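Local atomic coordinates of L-threonine dehydrogenase (Flavobacterium frigidimaris, PDB entry 2YY7), a protein that probably oxidises L-threonine at its 3-hydroxyl with bound NAD, as a short-chain dehydrogenase-reductase resembling UDP-galactose 4-epimerase. Residues C11-T16 with M214-A219; G172-S177 with E301-D306; I5-A10 with E17-L22. All coordinates share one frame; numbering follows the deposited sequence.

Contact 1 (C11-T16 with M214-A219); sequences CGQIGT and MYMDDA. With NAD (nicotinamide-adenine-dinucleotide), chain E.
Directly before Gln-13 and Ile-14, the two residues that meet Met-216, the carbonyl O of Gly-12 is gripped twice by Thr-16. Thr-16 OG1 lies 2.8 Å from Gly-12 O and Thr-16 N 3.0 Å from it, the two coming from opposite faces of the carbonyl plane and so pinning the first turn of helix 13-26. The amides at this helix start hold the pyrophosphate. Gln-13 N gives a nearly straight bond (170°) to NAD O1A at 2.8 Å, and Ile-14 N does the same for NAD O1N at 2.9 Å. The helix end probably adds a favourable field for the charged phosphates. Gly-12 CA comes within 3.1 Å of NAD O5B, where any side chain would run into the cofactor; with Gly-9 and Gly-15 it makes up the GxxGxxG motif of this Rossmann family. Across the contact, Met-216 supplies the methyl that both residues meet. Its CG is anti to the backbone N (chi1 -170°), and the chain then bends at the next two torsions, which lays the methyl CE against the helix start. CE sits 3.5 Å from Gln-13 O, 3.7 Å from Gln-13 CG and 3.8 Å from Ile-14 CG1, with the Met-216 and Ile-14 chains crossing at about a right angle. Ile-14 CD1 touches the ribose oxygen O4D of NAD, so Ile-14 sits between the methionine chain and the cofactor. Ile-14 also packs on Tyr-170 and Leu-173 of strand 164-174, the sheet neighbour of strand 211-215, and Met-216 opens helix 216-228 beside helix 13-26.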
# COMPACT_ATOMS: atom_id res chain seq x y z
N CYS A 11 -16.71 15.15 -14.76
CA CYS A 11 -16.64 15.13 -16.22
C CYS A 11 -15.98 13.87 -16.78
O CYS A 11 -15.86 13.71 -18.00
CB CYS A 11 -15.89 16.38 -16.70
SG CYS A 11 -16.75 17.93 -16.30
N GLY A 12 -15.59 12.96 -15.90
CA GLY A 12 -14.95 11.73 -16.33
C GLY A 12 -15.90 10.71 -16.94
O GLY A 12 -17.11 10.93 -17.01
N GLN A 13 -15.33 9.58 -17.36
CA GLN A 13 -16.12 8.51 -17.97
C GLN A 13 -17.24 8.05 -17.04
O GLN A 13 -18.37 7.85 -17.48
CB GLN A 13 -15.22 7.31 -18.32
CG GLN A 13 -15.92 6.28 -19.22
CD GLN A 13 -15.23 4.92 -19.25
OE1 GLN A 13 -15.56 4.07 -20.07
NE2 GLN A 13 -14.28 4.72 -18.36
N ILE A 14 -16.94 7.87 -15.75
CA ILE A 14 -17.95 7.44 -14.79
C ILE A 14 -18.77 8.62 -14.28
O ILE A 14 -20.00 8.57 -14.25
CB ILE A 14 -17.32 6.75 -13.56
CG1 ILE A 14 -16.42 5.59 -13.99
CG2 ILE A 14 -18.42 6.24 -12.63
CD1 ILE A 14 -15.66 4.95 -12.85
N GLY A 15 -18.06 9.68 -13.88
CA GLY A 15 -18.70 10.87 -13.35
C GLY A 15 -19.86 11.39 -14.19
O GLY A 15 -20.86 11.86 -13.64
N THR A 16 -19.71 11.32 -15.51
CA THR A 16 -20.74 11.80 -16.43
C THR A 16 -22.08 11.09 -16.17
O THR A 16 -23.11 11.74 -15.99
CB THR A 16 -20.33 11.56 -17.90
OG1 THR A 16 -19.18 12.36 -18.21
CG2 THR A 16 -21.47 11.96 -18.85
N MET A 214 -17.21 -4.66 -16.97
CA MET A 214 -18.55 -4.30 -16.53
C MET A 214 -19.09 -3.14 -17.36
O MET A 214 -18.35 -2.21 -17.69
CB MET A 214 -18.53 -3.91 -15.05
CG MET A 214 -19.91 -3.56 -14.49
SD MET A 214 -19.85 -3.21 -12.72
CE MET A 214 -19.60 -4.88 -12.07
N TYR A 215 -20.37 -3.21 -17.72
CA TYR A 215 -20.99 -2.14 -18.49
C TYR A 215 -21.23 -0.99 -17.50
O TYR A 215 -21.55 -1.23 -16.34
CB TYR A 215 -22.33 -2.61 -19.08
CG TYR A 215 -22.87 -1.71 -20.17
CD1 TYR A 215 -24.23 -1.63 -20.42
CD2 TYR A 215 -22.01 -0.95 -20.97
CE1 TYR A 215 -24.73 -0.83 -21.44
CE2 TYR A 215 -22.50 -0.15 -21.99
CZ TYR A 215 -23.86 -0.09 -22.22
OH TYR A 215 -24.36 0.70 -23.23
N MET A 216 -21.09 0.25 -17.96
CA MET A 216 -21.25 1.41 -17.08
C MET A 216 -22.57 1.46 -16.30
O MET A 216 -22.58 1.84 -15.13
CB MET A 216 -21.08 2.71 -17.88
CG MET A 216 -21.00 3.98 -17.02
SD MET A 216 -19.55 4.02 -15.92
CE MET A 216 -18.24 4.38 -17.10
N ASP A 217 -23.68 1.08 -16.92
CA ASP A 217 -24.97 1.09 -16.22
C ASP A 217 -24.89 0.28 -14.92
O ASP A 217 -25.47 0.65 -13.90
CB ASP A 217 -26.09 0.51 -17.09
CG ASP A 217 -26.43 1.40 -18.27
OD1 ASP A 217 -27.48 1.16 -18.90
OD2 ASP A 217 -25.66 2.32 -18.59
N ASP A 218 -24.18 -0.83 -14.99
CA ASP A 218 -24.02 -1.71 -13.83
C ASP A 218 -23.11 -1.04 -12.81
O ASP A 218 -23.40 -1.04 -11.61
CB ASP A 218 -23.44 -3.05 -14.28
CG ASP A 218 -24.49 -3.99 -14.82
OD1 ASP A 218 -24.15 -4.84 -15.67
OD2 ASP A 218 -25.65 -3.89 -14.40
N ALA A 219 -22.00 -0.48 -13.29
CA ALA A 219 -21.06 0.18 -12.40
C ALA A 219 -21.77 1.30 -11.63
O ALA A 219 -21.53 1.47 -10.44
CB ALA A 219 -19.89 0.75 -13.20
PA NAD E . -11.63 9.76 -16.05
O1A NAD E . -12.50 9.52 -17.24
O2A NAD E . -10.18 9.90 -16.34
O5B NAD E . -12.20 10.95 -15.17
C5B NAD E . -11.40 11.61 -14.23
C4B NAD E . -11.92 13.01 -14.03
O4B NAD E . -11.21 13.59 -12.94
C3B NAD E . -11.69 13.90 -15.28
O3B NAD E . -12.91 14.54 -15.71
C2B NAD E . -10.59 14.86 -14.83
O2B NAD E . -10.69 16.13 -15.45
C1B NAD E . -10.84 14.91 -13.31
N9A NAD E . -9.67 15.41 -12.57
C8A NAD E . -8.34 15.07 -12.79
N7A NAD E . -7.59 15.75 -11.91
C5A NAD E . -8.42 16.49 -11.15
C6A NAD E . -8.17 17.40 -10.13
N6A NAD E . -6.93 17.71 -9.81
N1A NAD E . -9.22 18.04 -9.54
C2A NAD E . -10.52 17.80 -9.94
N3A NAD E . -10.80 16.92 -10.97
C4A NAD E . -9.73 16.29 -11.56
O3 NAD E . -11.73 8.50 -15.06
PN NAD E . -12.99 7.52 -14.77
O1N NAD E . -14.28 8.28 -14.63
O2N NAD E . -12.83 6.37 -15.69
O5D NAD E . -12.59 6.97 -13.29
C5D NAD E . -13.10 7.60 -12.11
C4D NAD E . -12.62 6.79 -10.87
O4D NAD E . -12.98 5.42 -11.03
C3D NAD E . -11.10 6.78 -10.68
O3D NAD E . -10.82 6.74 -9.29
C2D NAD E . -10.68 5.46 -11.28
O2D NAD E . -9.42 5.11 -10.75
C1D NAD E . -11.84 4.54 -10.89
N1N NAD E . -11.89 3.37 -11.79
C2N NAD E . -12.25 3.53 -13.11
C3N NAD E . -12.29 2.42 -13.95
C7N NAD E . -12.79 2.54 -15.36
O7N NAD E . -12.71 1.38 -16.12
N7N NAD E . -13.24 3.70 -15.87
C4N NAD E . -11.94 1.15 -13.45
C5N NAD E . -11.60 0.99 -12.10
C6N NAD E . -11.56 2.10 -11.28

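Contact 2 (G172-S177 with E301-D306); sequences GLISWS and ESMTKD. With NAD (nicotinamide-adenine-dinucleotide), chain E.
Apolar packing joins Ile-174 to Met-303. The Met-303 chain runs extended from the helix, CG anti to the backbone N (chi1 168°), and turns only at its last torsion; SD and CE thereby cross the isoleucine branch at about a right angle. Ile-174 CD1 lies 3.3 Å from Met-303 CE, tighter than usual for two carbons. Met-303 SD lies 3.3 Å from the same Ile-174 CD1, with Ile-174 CB next at 3.8 Å. Polar contact is indirect: one water bridges Trp-176 and Asp-306, accepting from Trp-176 NE1 at 3.0 Å and standing 2.8 Å from Asp-306 OD1. That same carboxylate oxygen is hydrogen-bonded to Tyr-215 OH, and the indole stacks on the ring of His-310. Cofactor binding uses the strand backbone: Leu-173 N donates to the carboxamide O7N of NAD over 2.9 Å, and the Leu-173 side chain, turned away from the helix, packs on the same group, CG 3.7 Å from NAD C7N. With an alanine here the carboxamide would probably lose the CG and CD1 packing beside it and be freer to turn. The chemistry thus splits in two: a backbone donor and Leu-173 packing for NAD, apolar and water-mediated contacts for helix 300-311.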
# COMPACT_ATOMS: atom_id res chain seq x y z
N GLY A 172 -12.80 -3.42 -15.52
CA GLY A 172 -12.72 -2.51 -16.66
C GLY A 172 -14.12 -2.05 -17.04
O GLY A 172 -14.99 -2.89 -17.26
N LEU A 173 -14.34 -0.74 -17.13
CA LEU A 173 -15.67 -0.22 -17.46
C LEU A 173 -15.86 0.20 -18.92
O LEU A 173 -14.96 0.75 -19.55
CB LEU A 173 -16.02 0.97 -16.55
CG LEU A 173 -16.04 0.72 -15.04
CD1 LEU A 173 -16.68 1.92 -14.35
CD2 LEU A 173 -16.82 -0.54 -14.71
N ILE A 174 -17.07 -0.05 -19.43
CA ILE A 174 -17.41 0.25 -20.82
C ILE A 174 -18.60 1.21 -20.92
O ILE A 174 -19.64 0.98 -20.32
CB ILE A 174 -17.73 -1.07 -21.55
CG1 ILE A 174 -16.52 -2.01 -21.46
CG2 ILE A 174 -18.09 -0.80 -23.01
CD1 ILE A 174 -16.85 -3.49 -21.59
N SER A 175 -18.43 2.28 -21.69
CA SER A 175 -19.51 3.26 -21.84
C SER A 175 -19.53 3.90 -23.23
O SER A 175 -18.57 3.80 -23.99
CB SER A 175 -19.38 4.36 -20.79
OG SER A 175 -18.23 5.14 -21.03
N TRP A 176 -20.64 4.58 -23.52
CA TRP A 176 -20.86 5.24 -24.81
C TRP A 176 -20.97 6.76 -24.72
O TRP A 176 -20.85 7.45 -25.74
CB TRP A 176 -22.15 4.70 -25.44
CG TRP A 176 -23.33 4.82 -24.51
CD1 TRP A 176 -23.80 3.86 -23.66
CD2 TRP A 176 -24.12 5.99 -24.27
NE1 TRP A 176 -24.84 4.36 -22.91
CE2 TRP A 176 -25.06 5.66 -23.27
CE3 TRP A 176 -24.14 7.28 -24.82
CZ2 TRP A 176 -26.00 6.59 -22.79
CZ3 TRP A 176 -25.07 8.20 -24.34
CH2 TRP A 176 -25.99 7.84 -23.34
N SER A 177 -21.20 7.30 -23.52
CA SER A 177 -21.37 8.75 -23.38
C SER A 177 -20.12 9.62 -23.30
O SER A 177 -20.15 10.78 -23.71
CB SER A 177 -22.25 9.06 -22.17
OG SER A 177 -21.62 8.65 -20.97
N GLU A 301 -23.39 -10.01 -24.48
CA GLU A 301 -24.40 -9.84 -25.52
C GLU A 301 -25.30 -8.61 -25.34
O GLU A 301 -25.50 -7.85 -26.29
CB GLU A 301 -25.27 -11.10 -25.62
CG GLU A 301 -26.52 -10.93 -26.49
CD GLU A 301 -27.32 -12.21 -26.65
OE1 GLU A 301 -27.53 -12.92 -25.64
OE2 GLU A 301 -27.74 -12.51 -27.78
N SER A 302 -25.85 -8.42 -24.15
CA SER A 302 -26.73 -7.28 -23.91
C SER A 302 -25.97 -5.95 -23.91
O SER A 302 -26.51 -4.91 -24.29
CB SER A 302 -27.51 -7.44 -22.60
OG SER A 302 -26.66 -7.70 -21.50
N MET A 303 -24.71 -5.97 -23.48
CA MET A 303 -23.93 -4.74 -23.47
C MET A 303 -23.57 -4.34 -24.90
O MET A 303 -23.64 -3.17 -25.26
CB MET A 303 -22.65 -4.90 -22.66
CG MET A 303 -21.69 -3.74 -22.87
SD MET A 303 -20.14 -3.94 -22.03
CE MET A 303 -19.31 -5.11 -23.14
N THR A 304 -23.16 -5.32 -25.70
CA THR A 304 -22.78 -5.05 -27.08
C THR A 304 -23.96 -4.45 -27.84
O THR A 304 -23.80 -3.49 -28.59
CB THR A 304 -22.32 -6.34 -27.80
OG1 THR A 304 -21.14 -6.85 -27.18
CG2 THR A 304 -22.03 -6.06 -29.27
N LYS A 305 -25.14 -5.01 -27.63
CA LYS A 305 -26.34 -4.51 -28.29
C LYS A 305 -26.59 -3.06 -27.90
O LYS A 305 -26.78 -2.20 -28.77
CB LYS A 305 -27.56 -5.36 -27.90
CG LYS A 305 -28.87 -4.88 -28.50
CD LYS A 305 -30.04 -5.71 -27.99
CE LYS A 305 -31.35 -5.27 -28.62
NZ LYS A 305 -32.52 -5.95 -28.02
N ASP A 306 -26.59 -2.80 -26.60
CA ASP A 306 -26.83 -1.46 -26.07
C ASP A 306 -25.80 -0.44 -26.53
O ASP A 306 -26.14 0.71 -26.79
CB ASP A 306 -26.88 -1.51 -24.53
CG ASP A 306 -27.55 -0.29 -23.93
OD1 ASP A 306 -26.86 0.70 -23.64
OD2 ASP A 306 -28.79 -0.33 -23.76
PA NAD E . -11.63 9.76 -16.05
O1A NAD E . -12.50 9.52 -17.24
O2A NAD E . -10.18 9.90 -16.34
O5B NAD E . -12.20 10.95 -15.17
C5B NAD E . -11.40 11.61 -14.23
C4B NAD E . -11.92 13.01 -14.03
O4B NAD E . -11.21 13.59 -12.94
C3B NAD E . -11.69 13.90 -15.28
O3B NAD E . -12.91 14.54 -15.71
C2B NAD E . -10.59 14.86 -14.83
O2B NAD E . -10.69 16.13 -15.45
C1B NAD E . -10.84 14.91 -13.31
N9A NAD E . -9.67 15.41 -12.57
C8A NAD E . -8.34 15.07 -12.79
N7A NAD E . -7.59 15.75 -11.91
C5A NAD E . -8.42 16.49 -11.15
C6A NAD E . -8.17 17.40 -10.13
N6A NAD E . -6.93 17.71 -9.81
N1A NAD E . -9.22 18.04 -9.54
C2A NAD E . -10.52 17.80 -9.94
N3A NAD E . -10.80 16.92 -10.97
C4A NAD E . -9.73 16.29 -11.56
O3 NAD E . -11.73 8.50 -15.06
PN NAD E . -12.99 7.52 -14.77
O1N NAD E . -14.28 8.28 -14.63
O2N NAD E . -12.83 6.37 -15.69
O5D NAD E . -12.59 6.97 -13.29
C5D NAD E . -13.10 7.60 -12.11
C4D NAD E . -12.62 6.79 -10.87
O4D NAD E . -12.98 5.42 -11.03
C3D NAD E . -11.10 6.78 -10.68
O3D NAD E . -10.82 6.74 -9.29
C2D NAD E . -10.68 5.46 -11.28
O2D NAD E . -9.42 5.11 -10.75
C1D NAD E . -11.84 4.54 -10.89
N1N NAD E . -11.89 3.37 -11.79
C2N NAD E . -12.25 3.53 -13.11
C3N NAD E . -12.29 2.42 -13.95
C7N NAD E . -12.79 2.54 -15.36
O7N NAD E . -12.71 1.38 -16.12
N7N NAD E . -13.24 3.70 -15.87
C4N NAD E . -11.94 1.15 -13.45
C5N NAD E . -11.60 0.99 -12.10
C6N NAD E . -11.56 2.10 -11.28
O HOH W 1 -26.68 2.45 -21.49

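Contact 3 (I5-A10 with E17-L22); sequences ILIIGA and ELTQKL. With NAD (nicotinamide-adenine-dinucleotide), chain E.
Ile-7 reaches from the first strand into helix 13-26, where Thr-19, Leu-18 and Leu-22 receive it. Its CB stands 4.1 Å from Thr-19 OG1, and the branch methyl CG2 lies at a similar distance from that oxygen. CG1 is anti to the carbonyl carbon (chi1 -63°) and the chain continues extended, which drives CD1 straight at the helix. This tip does most of the touching: it lies 3.1 Å from Thr-19 OG1 and 3.5 Å from Thr-19 CA, the latter closer than usual for carbons. Leu-22 CD2 meets the tip at 3.8 Å, and Leu-18 CG flanks it more loosely at 4.2 Å. Thr-19 OG1, although it faces Ile-7 CD1 and Ala-10 CB across the contact, is satisfied within its own helix by a hydrogen bond to the carbonyl O of Gly-15. Ala-10 CB stands 3.6 Å from this Thr-19 OG1. Further back along the strand Ile-5 CD1 rests on Leu-22 CG, 3.7 Å away, the two chains crossing at about a right angle. Past the strand, Gly-9 turns the chain beside the adenosine ribose of NAD with positive backbone angles, and a CB there would strike O4B. Strand 5-8 and the helix segment 17-22 run antiparallel at 167°, as expected in the opening beta-alpha-beta crossover of a Rossmann fold. Strand 5-8 lies between strands 31-35 and 71-74, to both of which it pairs in parallel, and Leu-18 and Leu-22 extend the packing to Ile-220 and Ile-224 of helix 216-228.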
# COMPACT_ATOMS: atom_id res chain seq x y z
N ILE A 5 -25.12 16.00 -2.48
CA ILE A 5 -23.96 15.36 -3.08
C ILE A 5 -22.97 16.21 -3.86
O ILE A 5 -23.34 17.10 -4.62
CB ILE A 5 -24.44 14.22 -4.02
CG1 ILE A 5 -25.35 13.26 -3.24
CG2 ILE A 5 -23.25 13.47 -4.61
CD1 ILE A 5 -26.16 12.32 -4.12
N LEU A 6 -21.69 15.91 -3.67
CA LEU A 6 -20.62 16.59 -4.39
C LEU A 6 -19.82 15.52 -5.12
O LEU A 6 -19.23 14.63 -4.50
CB LEU A 6 -19.69 17.34 -3.43
CG LEU A 6 -18.44 17.94 -4.09
CD1 LEU A 6 -18.86 18.96 -5.16
CD2 LEU A 6 -17.56 18.59 -3.04
N ILE A 7 -19.83 15.59 -6.45
CA ILE A 7 -19.09 14.64 -7.26
C ILE A 7 -17.82 15.33 -7.76
O ILE A 7 -17.89 16.31 -8.50
CB ILE A 7 -19.91 14.16 -8.47
CG1 ILE A 7 -21.15 13.41 -7.98
CG2 ILE A 7 -19.06 13.25 -9.35
CD1 ILE A 7 -22.14 13.08 -9.08
N ILE A 8 -16.67 14.83 -7.32
CA ILE A 8 -15.39 15.40 -7.72
C ILE A 8 -14.88 14.57 -8.89
O ILE A 8 -14.74 13.35 -8.78
CB ILE A 8 -14.39 15.34 -6.54
CG1 ILE A 8 -14.99 16.08 -5.33
CG2 ILE A 8 -13.06 15.98 -6.93
CD1 ILE A 8 -14.10 16.05 -4.10
N GLY A 9 -14.63 15.24 -10.02
CA GLY A 9 -14.19 14.56 -11.23
C GLY A 9 -15.43 14.13 -11.98
O GLY A 9 -15.47 13.05 -12.58
N ALA A 10 -16.46 14.98 -11.97
CA ALA A 10 -17.74 14.69 -12.60
C ALA A 10 -17.75 14.61 -14.12
O ALA A 10 -18.69 14.08 -14.71
CB ALA A 10 -18.78 15.72 -12.13
N GLU A 17 -22.04 9.76 -16.16
CA GLU A 17 -23.23 8.95 -15.94
C GLU A 17 -23.70 8.98 -14.48
O GLU A 17 -24.90 9.03 -14.21
CB GLU A 17 -22.97 7.51 -16.36
CG GLU A 17 -22.71 7.34 -17.84
CD GLU A 17 -23.89 7.76 -18.69
OE1 GLU A 17 -25.01 7.24 -18.45
OE2 GLU A 17 -23.71 8.60 -19.60
N LEU A 18 -22.74 8.95 -13.56
CA LEU A 18 -23.03 8.96 -12.13
C LEU A 18 -23.79 10.22 -11.74
O LEU A 18 -24.75 10.16 -10.97
CB LEU A 18 -21.73 8.88 -11.33
CG LEU A 18 -21.87 8.96 -9.81
CD1 LEU A 18 -22.63 7.74 -9.29
CD2 LEU A 18 -20.50 9.04 -9.18
N THR A 19 -23.36 11.36 -12.26
CA THR A 19 -24.00 12.64 -11.97
C THR A 19 -25.44 12.65 -12.50
O THR A 19 -26.36 13.09 -11.81
CB THR A 19 -23.22 13.81 -12.62
OG1 THR A 19 -21.88 13.84 -12.10
CG2 THR A 19 -23.90 15.15 -12.30
N GLN A 20 -25.63 12.16 -13.72
CA GLN A 20 -26.96 12.13 -14.33
C GLN A 20 -27.92 11.25 -13.53
O GLN A 20 -29.03 11.67 -13.23
CB GLN A 20 -26.87 11.62 -15.77
CG GLN A 20 -28.19 11.70 -16.53
CD GLN A 20 -28.07 11.18 -17.96
OE1 GLN A 20 -27.73 10.02 -18.19
NE2 GLN A 20 -28.36 12.05 -18.93
N LYS A 21 -27.48 10.04 -13.20
CA LYS A 21 -28.31 9.11 -12.45
C LYS A 21 -28.65 9.63 -11.06
O LYS A 21 -29.79 9.54 -10.61
CB LYS A 21 -27.60 7.76 -12.34
CG LYS A 21 -28.41 6.67 -11.65
CD LYS A 21 -29.71 6.37 -12.38
CE LYS A 21 -30.47 5.25 -11.67
NZ LYS A 21 -31.76 4.94 -12.33
N LEU A 22 -27.66 10.19 -10.37
CA LEU A 22 -27.89 10.74 -9.04
C LEU A 22 -28.91 11.88 -9.09
O LEU A 22 -29.76 12.00 -8.21
CB LEU A 22 -26.57 11.22 -8.44
CG LEU A 22 -25.93 10.44 -7.29
CD1 LEU A 22 -26.40 9.00 -7.28
CD2 LEU A 22 -24.41 10.52 -7.42
PA NAD E . -11.63 9.76 -16.05
O1A NAD E . -12.50 9.52 -17.24
O2A NAD E . -10.18 9.90 -16.34
O5B NAD E . -12.20 10.95 -15.17
C5B NAD E . -11.40 11.61 -14.23
C4B NAD E . -11.92 13.01 -14.03
O4B NAD E . -11.21 13.59 -12.94
C3B NAD E . -11.69 13.90 -15.28
O3B NAD E . -12.91 14.54 -15.71
C2B NAD E . -10.59 14.86 -14.83
O2B NAD E . -10.69 16.13 -15.45
C1B NAD E . -10.84 14.91 -13.31
N9A NAD E . -9.67 15.41 -12.57
C8A NAD E . -8.34 15.07 -12.79
N7A NAD E . -7.59 15.75 -11.91
C5A NAD E . -8.42 16.49 -11.15
C6A NAD E . -8.17 17.40 -10.13
N6A NAD E . -6.93 17.71 -9.81
N1A NAD E . -9.22 18.04 -9.54
C2A NAD E . -10.52 17.80 -9.94
N3A NAD E . -10.80 16.92 -10.97
C4A NAD E . -9.73 16.29 -11.56
O3 NAD E . -11.73 8.50 -15.06
PN NAD E . -12.99 7.52 -14.77
O1N NAD E . -14.28 8.28 -14.63
O2N NAD E . -12.83 6.37 -15.69
O5D NAD E . -12.59 6.97 -13.29
C5D NAD E . -13.10 7.60 -12.11
C4D NAD E . -12.62 6.79 -10.87
O4D NAD E . -12.98 5.42 -11.03
C3D NAD E . -11.10 6.78 -10.68
O3D NAD E . -10.82 6.74 -9.29
C2D NAD E . -10.68 5.46 -11.28
O2D NAD E . -9.42 5.11 -10.75
C1D NAD E . -11.84 4.54 -10.89
N1N NAD E . -11.89 3.37 -11.79
C2N NAD E . -12.25 3.53 -13.11
C3N NAD E . -12.29 2.42 -13.95
C7N NAD E . -12.79 2.54 -15.36
O7N NAD E . -12.71 1.38 -16.12
N7N NAD E . -13.24 3.70 -15.87
C4N NAD E . -11.94 1.15 -13.45
C5N NAD E . -11.60 0.99 -12.10
C6N NAD E . -11.56 2.10 -11.28

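Contacts 1 and 3 are fully buried and share helix 13-26: contact 1 uses its phosphate-binding start, contact 3 the turns that follow, where the packing is almost wholly aliphatic. Contact 2 lies further out and is only partly buried, which fits its mixture of apolar packing and bridging water. It meets contact 1 through the neighbouring strands 164-174 and 211-215, with Met-214 N bonded to Gly-172 O. Glu-17 OE2, hydrogen-bonded to Ser-177 OG, ties the helix of contact 3 to contact 2. NAD spans all three, with its adenosine ribose at contact 3, pyrophosphate at contact 1 and carboxamide at contact 2.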